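Local coordinates for probable ABC transporter phosphite binding protein PhnD1 (Prochlorococcus marinus str. MIT 9301, PDB 5LQ5) that binds inorganic phosphite strongly, and methylphosphonate and phosphate only very weakly, probably as the periplasmic solute-binding component of an ABC transporter, at residues A[88-93]-A[204-209]; A[81-86]-A[257-262]; A[122-125]-A[129-132]. All coordinates share one frame; numbering follows the deposited sequence.

How the interactions relate
All three contacts are largely buried, but they differ in chemistry with their place around the phosphite cleft. Interaction 1, closest to the middle of the chain, is the packing of a phenylalanine on two residues of the phosphite pocket. Interaction 2 touches it: the backbones of W208 with I81 and A82 pair as neighbouring strands of the six-stranded sheet. The chemistry of interaction 2 is polar, two glutamine amides and a water, with exposed residues close by on the segment 257-262. Interaction 3 stands apart, its centre about 13 Å from that of interaction 1, and consists of backbone and arginine bonds between a loop and the helix 127-139.

Interaction 1: residues A[88-93]-A[204-209]; sequences KEFKSV and VDYHWV. With PO3 (phosphite ion), chain B.
F90 meets D205 and Y206 where the loop before the strand 92-97 passes the loop leading into the strand 207-210. Its ring receives the edge of Y206 over one face, a T-shaped pair with centroids 5.5 Å apart and planes at 66°. The touching atoms are F90 CZ and Y206 CE2, 3.8 Å apart, near the rim of the phenylalanine. F90 turns its ring into the angle between the two pocket residues because chi1 (-151°) carries CG across from the backbone N: D205 CB lies 3.7 Å from F90 CG, and D205 OD2 approaches F90 CD2 to 3.4 Å, the carboxylate standing almost perpendicular to the ring. That carboxylate is directed to the ligand, D205 OD2 lying only 2.5 Å from phosphite O1, so close that one of the two acids is probably protonated and shares its hydrogen, while OD1 accepts from the backbone of G65. Y206 OH is hydrogen-bonded to D13 and N176, which helps hold the ring whose edge F90 meets. Without the ring, as with an alanine at F90, the face that receives the Y206 edge would be lost and D205 CB would probably be left without its apolar neighbour. This buried wedge contrasts with the outer side, where K88, E89 and K91 set out away from the facing segment at CB, and K88 is exposed. Y46, S126, T127, S128 and H158 complete the grip on the anion, in the interdomain cleft of a periplasmic binding protein.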
loop_
_atom_site.group_PDB
_atom_site.type_symbol
_atom_site.label_atom_id
_atom_site.label_comp_id
_atom_site.label_asym_id
_atom_site.label_seq_id
_atom_site.Cartn_x
_atom_site.Cartn_y
_atom_site.Cartn_z
ATOM N N LYS A 88 -9.799 0.217 -6.617
ATOM C CA LYS A 88 -10.736 1.274 -7.014
ATOM C C LYS A 88 -11.638 1.787 -5.877
ATOM O O LYS A 88 -12.127 2.905 -5.953
ATOM C CB LYS A 88 -11.624 0.843 -8.208
ATOM C CG LYS A 88 -10.918 0.958 -9.566
ATOM C CD LYS A 88 -11.908 0.894 -10.729
ATOM C CE LYS A 88 -12.065 -0.492 -11.289
ATOM N NZ LYS A 88 -13.230 -0.565 -12.215
ATOM N N GLU A 89 -11.856 0.939 -4.878
ATOM C CA GLU A 89 -12.762 1.191 -3.733
ATOM C C GLU A 89 -12.126 0.753 -2.396
ATOM O O GLU A 89 -12.717 -0.005 -1.601
ATOM C CB GLU A 89 -14.135 0.516 -3.939
ATOM C CG GLU A 89 -14.095 -1.008 -4.071
ATOM C CD GLU A 89 -14.399 -1.493 -5.481
ATOM O OE1 GLU A 89 -13.731 -1.021 -6.421
ATOM O OE2 GLU A 89 -15.313 -2.331 -5.660
ATOM N N PHE A 90 -10.906 1.256 -2.179
ATOM C CA PHE A 90 -10.062 0.814 -1.069
ATOM C C PHE A 90 -10.487 1.558 0.209
ATOM O O PHE A 90 -10.955 2.678 0.152
ATOM C CB PHE A 90 -8.579 1.047 -1.380
ATOM C CG PHE A 90 -7.665 0.077 -0.699
ATOM C CD1 PHE A 90 -7.498 -1.184 -1.221
ATOM C CD2 PHE A 90 -6.997 0.388 0.496
ATOM C CE1 PHE A 90 -6.740 -2.135 -0.596
ATOM C CE2 PHE A 90 -6.202 -0.573 1.118
ATOM C CZ PHE A 90 -6.084 -1.844 0.578
ATOM N N LYS A 91 -10.265 0.908 1.344
ATOM C CA LYS A 91 -10.625 1.431 2.661
ATOM C C LYS A 91 -9.528 1.231 3.710
ATOM O O LYS A 91 -8.731 0.301 3.625
ATOM C CB LYS A 91 -11.911 0.782 3.196
ATOM C CG LYS A 91 -13.097 0.984 2.293
ATOM C CD LYS A 91 -14.256 0.134 2.804
ATOM C CE LYS A 91 -15.503 0.366 1.973
ATOM N NZ LYS A 91 -16.641 -0.374 2.581
ATOM N N SER A 92 -9.524 2.139 4.684
ATOM C CA SER A 92 -8.740 1.978 5.888
ATOM C C SER A 92 -9.643 1.557 7.037
ATOM O O SER A 92 -10.870 1.748 7.020
ATOM C CB SER A 92 -8.053 3.280 6.286
ATOM O OG SER A 92 -7.217 3.795 5.248
ATOM N N VAL A 93 -8.988 1.052 8.066
ATOM C CA VAL A 93 -9.573 0.860 9.385
ATOM C C VAL A 93 -8.786 1.616 10.437
ATOM O O VAL A 93 -7.546 1.767 10.371
ATOM C CB VAL A 93 -9.674 -0.624 9.794
ATOM C CG1 VAL A 93 -10.602 -1.342 8.825
ATOM C CG2 VAL A 93 -8.303 -1.322 9.872
ATOM N N VAL A 204 -8.961 5.501 -3.937
ATOM C CA VAL A 204 -8.119 4.670 -4.836
ATOM C C VAL A 204 -6.771 4.396 -4.157
ATOM O O VAL A 204 -6.264 5.254 -3.457
ATOM C CB VAL A 204 -7.887 5.330 -6.213
ATOM C CG1 VAL A 204 -6.961 6.522 -6.127
ATOM C CG2 VAL A 204 -7.327 4.328 -7.183
ATOM N N ASP A 205 -6.168 3.231 -4.394
ATOM C CA ASP A 205 -4.897 2.918 -3.733
ATOM C C ASP A 205 -3.886 2.210 -4.652
ATOM O O ASP A 205 -3.228 2.865 -5.492
ATOM C CB ASP A 205 -5.136 2.226 -2.383
ATOM C CG ASP A 205 -3.900 2.300 -1.443
ATOM O OD1 ASP A 205 -2.805 2.756 -1.885
ATOM O OD2 ASP A 205 -4.051 1.985 -0.233
ATOM N N TYR A 206 -3.671 0.914 -4.436
ATOM C CA TYR A 206 -2.476 0.283 -4.976
ATOM C C TYR A 206 -2.494 0.096 -6.477
ATOM O O TYR A 206 -3.549 -0.089 -7.084
ATOM C CB TYR A 206 -2.235 -1.078 -4.334
ATOM C CG TYR A 206 -1.905 -1.078 -2.864
ATOM C CD1 TYR A 206 -0.602 -1.276 -2.453
ATOM C CD2 TYR A 206 -2.879 -0.965 -1.881
ATOM C CE1 TYR A 206 -0.253 -1.323 -1.121
ATOM C CE2 TYR A 206 -2.552 -0.996 -0.514
ATOM C CZ TYR A 206 -1.244 -1.211 -0.139
ATOM O OH TYR A 206 -0.968 -1.250 1.233
ATOM N N HIS A 207 -1.303 0.130 -7.069
ATOM C CA HIS A 207 -1.122 -0.086 -8.498
ATOM C C HIS A 207 0.306 -0.359 -8.899
ATOM O O HIS A 207 1.251 0.081 -8.228
ATOM C CB HIS A 207 -1.672 1.097 -9.294
ATOM C CG HIS A 207 -1.031 2.422 -9.002
ATOM N ND1 HIS A 207 -1.242 3.119 -7.828
ATOM C CD2 HIS A 207 -0.253 3.216 -9.769
ATOM C CE1 HIS A 207 -0.584 4.267 -7.881
ATOM N NE2 HIS A 207 0.017 4.351 -9.049
ATOM N N TRP A 208 0.442 -1.126 -9.978
ATOM C CA TRP A 208 1.709 -1.384 -10.619
ATOM C C TRP A 208 2.090 -0.240 -11.522
ATOM O O TRP A 208 1.288 0.210 -12.324
ATOM C CB TRP A 208 1.665 -2.644 -11.475
ATOM C CG TRP A 208 1.630 -3.948 -10.724
ATOM C CD1 TRP A 208 0.563 -4.807 -10.573
ATOM C CD2 TRP A 208 2.745 -4.578 -10.079
ATOM N NE1 TRP A 208 0.953 -5.894 -9.844
ATOM C CE2 TRP A 208 2.283 -5.790 -9.544
ATOM C CE3 TRP A 208 4.072 -4.214 -9.884
ATOM C CZ2 TRP A 208 3.118 -6.646 -8.836
ATOM C CZ3 TRP A 208 4.906 -5.070 -9.198
ATOM C CH2 TRP A 208 4.424 -6.264 -8.676
ATOM N N VAL A 209 3.354 0.142 -11.447
ATOM C CA VAL A 209 3.956 1.177 -12.266
ATOM C C VAL A 209 5.198 0.617 -12.932
ATOM O O VAL A 209 6.054 0.055 -12.257
ATOM C CB VAL A 209 4.303 2.437 -11.457
ATOM C CG1 VAL A 209 4.889 3.520 -12.368
ATOM C CG2 VAL A 209 3.066 2.984 -10.729
HETATM P P PO3 B . -0.512 2.277 0.954
HETATM O O1 PO3 B . -2.045 2.290 1.269
HETATM O O2 PO3 B . 0.023 3.591 0.250
HETATM O O3 PO3 B . 0.319 1.929 2.221
#

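Interaction 2: residues A[81-86]-A[257-262]; sequences IAQRDI and SKQYKN
Q83 and Q259 reach toward each other from the two segments and join their amides, linking a strand of the six-stranded sheet of this periplasmic-binding-protein fold to the 3-10 turn that leads into the helix 261-269. Both chains run extended beyond CG, and two reciprocal hydrogen bonds close between their ends. Q259 NE2 donates to Q83 OE1 at 2.6 Å, and Q83 NE2 returns a longer bond of 3.2 Å to Q259 OE1. The pairing is not flat: the amide planes are turned 64° apart, so each N-H stays near its own amide plane but reaches the partner oxygen from above the carbonyl plane, off the lone pairs. Q83 NE2 also donates to the backbone of K254, which helps fix the rotation of its amide. Y260 lies alongside, with Q259 CG 3.5 Å above its ring plane, offset toward the rim; its ring also stacks on H207. Placed at the N-cap position of the helix, Y260 sends its hydroxyl toward the same junction, but Y260 OH stays 4.1 Å from Q83 OE1, too far for a direct bond. One water spans the interval, donating to Q83 OE1 and accepting from Y260 OH, each at 2.8 Å.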
loop_
_atom_site.group_PDB
_atom_site.type_symbol
_atom_site.label_atom_id
_atom_site.label_comp_id
_atom_site.label_asym_id
_atom_site.label_seq_id
_atom_site.Cartn_x
_atom_site.Cartn_y
_atom_site.Cartn_z
ATOM N N ILE A 81 0.250 0.376 -15.008
ATOM C CA ILE A 81 0.065 -0.965 -15.627
ATOM C C ILE A 81 -1.231 -1.672 -15.249
ATOM O O ILE A 81 -1.928 -2.155 -16.133
ATOM C CB ILE A 81 1.283 -1.879 -15.326
ATOM C CG1 ILE A 81 2.549 -1.345 -16.002
ATOM C CG2 ILE A 81 1.027 -3.330 -15.720
ATOM C CD1 ILE A 81 2.614 -1.532 -17.509
ATOM N N ALA A 82 -1.508 -1.783 -13.962
ATOM C CA ALA A 82 -2.614 -2.584 -13.439
ATOM C C ALA A 82 -2.898 -2.278 -11.966
ATOM O O ALA A 82 -2.087 -1.645 -11.274
ATOM C CB ALA A 82 -2.292 -4.062 -13.586
ATOM N N GLN A 83 -4.048 -2.728 -11.498
ATOM C CA GLN A 83 -4.468 -2.639 -10.109
ATOM C C GLN A 83 -5.344 -3.860 -9.827
ATOM O O GLN A 83 -5.575 -4.665 -10.725
ATOM C CB GLN A 83 -5.224 -1.321 -9.839
ATOM C CG GLN A 83 -6.596 -1.265 -10.519
ATOM C CD GLN A 83 -7.340 0.053 -10.419
ATOM O OE1 GLN A 83 -7.389 0.664 -9.375
ATOM N NE2 GLN A 83 -7.998 0.455 -11.508
ATOM N N ARG A 84 -5.818 -3.979 -8.601
ATOM C CA ARG A 84 -6.877 -4.946 -8.234
ATOM C C ARG A 84 -8.238 -4.273 -8.257
ATOM O O ARG A 84 -8.337 -3.060 -8.204
ATOM C CB ARG A 84 -6.610 -5.573 -6.870
ATOM C CG ARG A 84 -5.208 -6.149 -6.718
ATOM C CD ARG A 84 -4.799 -6.400 -5.272
ATOM N NE ARG A 84 -4.765 -5.157 -4.502
ATOM C CZ ARG A 84 -4.419 -5.069 -3.224
ATOM N NH1 ARG A 84 -4.091 -6.145 -2.529
ATOM N NH2 ARG A 84 -4.398 -3.886 -2.634
ATOM N N ASP A 85 -9.305 -5.066 -8.319
ATOM C CA ASP A 85 -10.657 -4.496 -8.214
ATOM C C ASP A 85 -10.815 -3.668 -6.950
ATOM O O ASP A 85 -11.351 -2.570 -7.003
ATOM C CB ASP A 85 -11.748 -5.581 -8.237
ATOM C CG ASP A 85 -11.943 -6.170 -9.614
ATOM O OD1 ASP A 85 -12.473 -5.463 -10.506
ATOM O OD2 ASP A 85 -11.547 -7.335 -9.814
ATOM N N ILE A 86 -10.306 -4.187 -5.840
ATOM C CA ILE A 86 -10.397 -3.490 -4.540
ATOM C C ILE A 86 -9.683 -2.128 -4.485
ATOM O O ILE A 86 -10.082 -1.221 -3.739
ATOM C CB ILE A 86 -9.964 -4.384 -3.348
ATOM C CG1 ILE A 86 -10.363 -3.722 -2.025
ATOM C CG2 ILE A 86 -8.481 -4.735 -3.359
ATOM C CD1 ILE A 86 -11.834 -3.358 -1.944
ATOM N N SER A 257 -3.694 6.672 -15.101
ATOM C CA SER A 257 -3.185 7.810 -14.306
ATOM C C SER A 257 -4.275 8.778 -13.848
ATOM O O SER A 257 -4.189 9.294 -12.753
ATOM C CB SER A 257 -2.071 8.596 -15.027
ATOM O OG SER A 257 -2.541 9.248 -16.183
ATOM N N LYS A 258 -5.270 9.005 -14.708
ATOM C CA LYS A 258 -6.435 9.860 -14.394
ATOM C C LYS A 258 -7.111 9.528 -13.050
ATOM O O LYS A 258 -7.628 10.425 -12.340
ATOM C CB LYS A 258 -7.497 9.766 -15.505
ATOM C CG LYS A 258 -7.340 10.759 -16.650
ATOM C CD LYS A 258 -8.015 10.276 -17.935
ATOM C CE LYS A 258 -9.522 10.103 -17.814
ATOM N NZ LYS A 258 -10.250 11.398 -17.897
ATOM N N GLN A 259 -7.064 8.251 -12.679
ATOM C CA GLN A 259 -7.861 7.786 -11.537
ATOM C C GLN A 259 -7.262 8.259 -10.195
ATOM O O GLN A 259 -7.954 8.250 -9.170
ATOM C CB GLN A 259 -8.217 6.286 -11.582
ATOM C CG GLN A 259 -7.212 5.292 -11.066
ATOM C CD GLN A 259 -7.809 3.912 -10.738
ATOM O OE1 GLN A 259 -8.833 3.489 -11.261
ATOM N NE2 GLN A 259 -7.157 3.217 -9.843
ATOM N N TYR A 260 -6.014 8.729 -10.220
ATOM C CA TYR A 260 -5.312 9.107 -8.975
ATOM C C TYR A 260 -5.360 10.618 -8.689
ATOM O O TYR A 260 -4.669 11.111 -7.812
ATOM C CB TYR A 260 -3.842 8.624 -9.013
ATOM C CG TYR A 260 -3.812 7.130 -9.188
ATOM C CD1 TYR A 260 -4.044 6.245 -8.117
ATOM C CD2 TYR A 260 -3.699 6.602 -10.464
ATOM C CE1 TYR A 260 -4.091 4.854 -8.338
ATOM C CE2 TYR A 260 -3.770 5.257 -10.697
ATOM C CZ TYR A 260 -3.965 4.391 -9.661
ATOM O OH TYR A 260 -4.075 3.074 -10.007
ATOM N N LYS A 261 -6.178 11.350 -9.449
ATOM C CA LYS A 261 -6.365 12.799 -9.277
ATOM C C LYS A 261 -6.732 13.218 -7.851
ATOM O O LYS A 261 -6.160 14.151 -7.296
ATOM C CB LYS A 261 -7.453 13.312 -10.261
ATOM C CG LYS A 261 -7.609 14.816 -10.358
ATOM C CD LYS A 261 -8.821 15.156 -11.227
ATOM C CE LYS A 261 -9.302 16.594 -11.071
ATOM N NZ LYS A 261 -10.215 16.816 -9.906
ATOM N N ASN A 262 -7.671 12.496 -7.261
ATOM C CA ASN A 262 -8.138 12.812 -5.895
ATOM C C ASN A 262 -7.020 12.566 -4.863
ATOM O O ASN A 262 -6.786 13.388 -3.983
ATOM C CB ASN A 262 -9.396 12.016 -5.560
ATOM C CG ASN A 262 -9.871 12.236 -4.151
ATOM O OD1 ASN A 262 -10.356 13.325 -3.780
ATOM N ND2 ASN A 262 -9.720 11.212 -3.336
HETATM O O HOH W 1 -5.327 1.797 -7.825
#

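Interaction 3: residues A[122-125]-A[129-132]; sequences GSEN and GRLM
R130 folds back from the first turn of the helix 127-139 over the loop that precedes it. R130 CB packs against the loop, 3.2 Å from S123 O. CG moves on between two carbonyls, with E124 O slightly nearer than S123 O. The chain bends at this point (chi2 -87°), which turns it along E124, and R130 CD comes to 3.4 Å from E124 O. NE reaches the other way, to a salt bridge with E134 one turn further along the helix. At the tip, R130 NH1 donates to E124 O at 3.0 Å; the bond is fairly straight, lies in the guanidinium plane and uses a lone pair of the carbonyl. R130 NH1 also passes E124 CB at 3.8 Å, whereas the carboxylate of E124 stays well away from the guanidinium. Held at NE by a carboxylate and at NH1 by a carbonyl, the flat group is probably held against rotation.

The loop joins the strand 119-121 to a helix whose N-terminal end and the residue before it, through S126 OG, T127 N and S128 OG, hydrogen-bond the phosphite. Within this loop S123 forms an ST turn, S123 OG accepting from N125 N at 3.1 Å. At the start of both segments, the two glycines bring the backbones close: G122 CA and G129 CA are 4.5 Å apart, and G122 N donates to G129 O at 2.9 Å. That bond falls where the helix widens into a pi-type turn.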
loop_
_atom_site.group_PDB
_atom_site.type_symbol
_atom_site.label_atom_id
_atom_site.label_comp_id
_atom_site.label_asym_id
_atom_site.label_seq_id
_atom_site.Cartn_x
_atom_site.Cartn_y
_atom_site.Cartn_z
ATOM N N GLY A 122 0.700 4.533 9.867
ATOM C CA GLY A 122 1.713 3.760 9.161
ATOM C C GLY A 122 2.844 4.643 8.634
ATOM O O GLY A 122 3.190 5.648 9.241
ATOM N N SER A 123 3.392 4.269 7.482
ATOM C CA SER A 123 4.397 5.123 6.845
ATOM C C SER A 123 3.888 6.530 6.649
ATOM O O SER A 123 2.729 6.724 6.309
ATOM C CB SER A 123 4.811 4.572 5.482
ATOM O OG SER A 123 5.687 5.484 4.781
ATOM N N GLU A 124 4.806 7.487 6.765
ATOM C CA GLU A 124 4.455 8.882 6.480
ATOM C C GLU A 124 3.873 9.024 5.074
ATOM O O GLU A 124 3.080 9.916 4.843
ATOM C CB GLU A 124 5.714 9.764 6.546
ATOM C CG GLU A 124 6.355 9.892 7.948
ATOM C CD GLU A 124 7.381 8.818 8.312
ATOM O OE1 GLU A 124 7.440 7.738 7.658
ATOM O OE2 GLU A 124 8.146 9.072 9.288
ATOM N N ASN A 125 4.269 8.124 4.146
ATOM C CA ASN A 125 3.865 8.174 2.736
ATOM C C ASN A 125 2.836 7.129 2.357
ATOM O O ASN A 125 2.598 6.873 1.178
ATOM C CB ASN A 125 5.131 8.099 1.835
ATOM C CG ASN A 125 5.978 9.359 1.923
ATOM O OD1 ASN A 125 5.475 10.447 1.849
ATOM N ND2 ASN A 125 7.238 9.190 2.085
ATOM N N GLY A 129 -2.603 4.138 5.385
ATOM C CA GLY A 129 -2.066 4.194 6.735
ATOM C C GLY A 129 -1.747 5.592 7.222
ATOM O O GLY A 129 -1.455 5.783 8.383
ATOM N N ARG A 130 -1.831 6.573 6.335
ATOM C CA ARG A 130 -1.528 7.951 6.739
ATOM C C ARG A 130 -2.380 8.995 6.037
ATOM O O ARG A 130 -3.088 9.735 6.703
ATOM C CB ARG A 130 -0.050 8.293 6.582
ATOM C CG ARG A 130 0.363 9.607 7.232
ATOM C CD ARG A 130 0.166 10.805 6.329
ATOM N NE ARG A 130 0.382 12.057 7.071
ATOM C CZ ARG A 130 1.577 12.592 7.350
ATOM N NH1 ARG A 130 2.691 12.051 6.886
ATOM N NH2 ARG A 130 1.652 13.701 8.097
ATOM N N LEU A 131 -2.272 9.095 4.708
ATOM C CA LEU A 131 -2.873 10.203 3.974
ATOM C C LEU A 131 -4.378 10.251 4.203
ATOM O O LEU A 131 -4.937 11.295 4.606
ATOM C CB LEU A 131 -2.549 10.124 2.484
ATOM C CG LEU A 131 -2.989 11.357 1.687
ATOM C CD1 LEU A 131 -2.074 12.555 1.944
ATOM C CD2 LEU A 131 -3.116 11.037 0.190
ATOM N N MET A 132 -5.041 9.148 3.898
ATOM C CA MET A 132 -6.492 9.127 4.015
ATOM C C MET A 132 -6.954 9.170 5.476
ATOM O O MET A 132 -7.850 9.939 5.793
ATOM C CB MET A 132 -7.060 8.001 3.183
ATOM C CG MET A 132 -6.809 8.196 1.669
ATOM S SD MET A 132 -7.274 9.791 0.952
ATOM C CE MET A 132 -9.023 9.755 1.321
#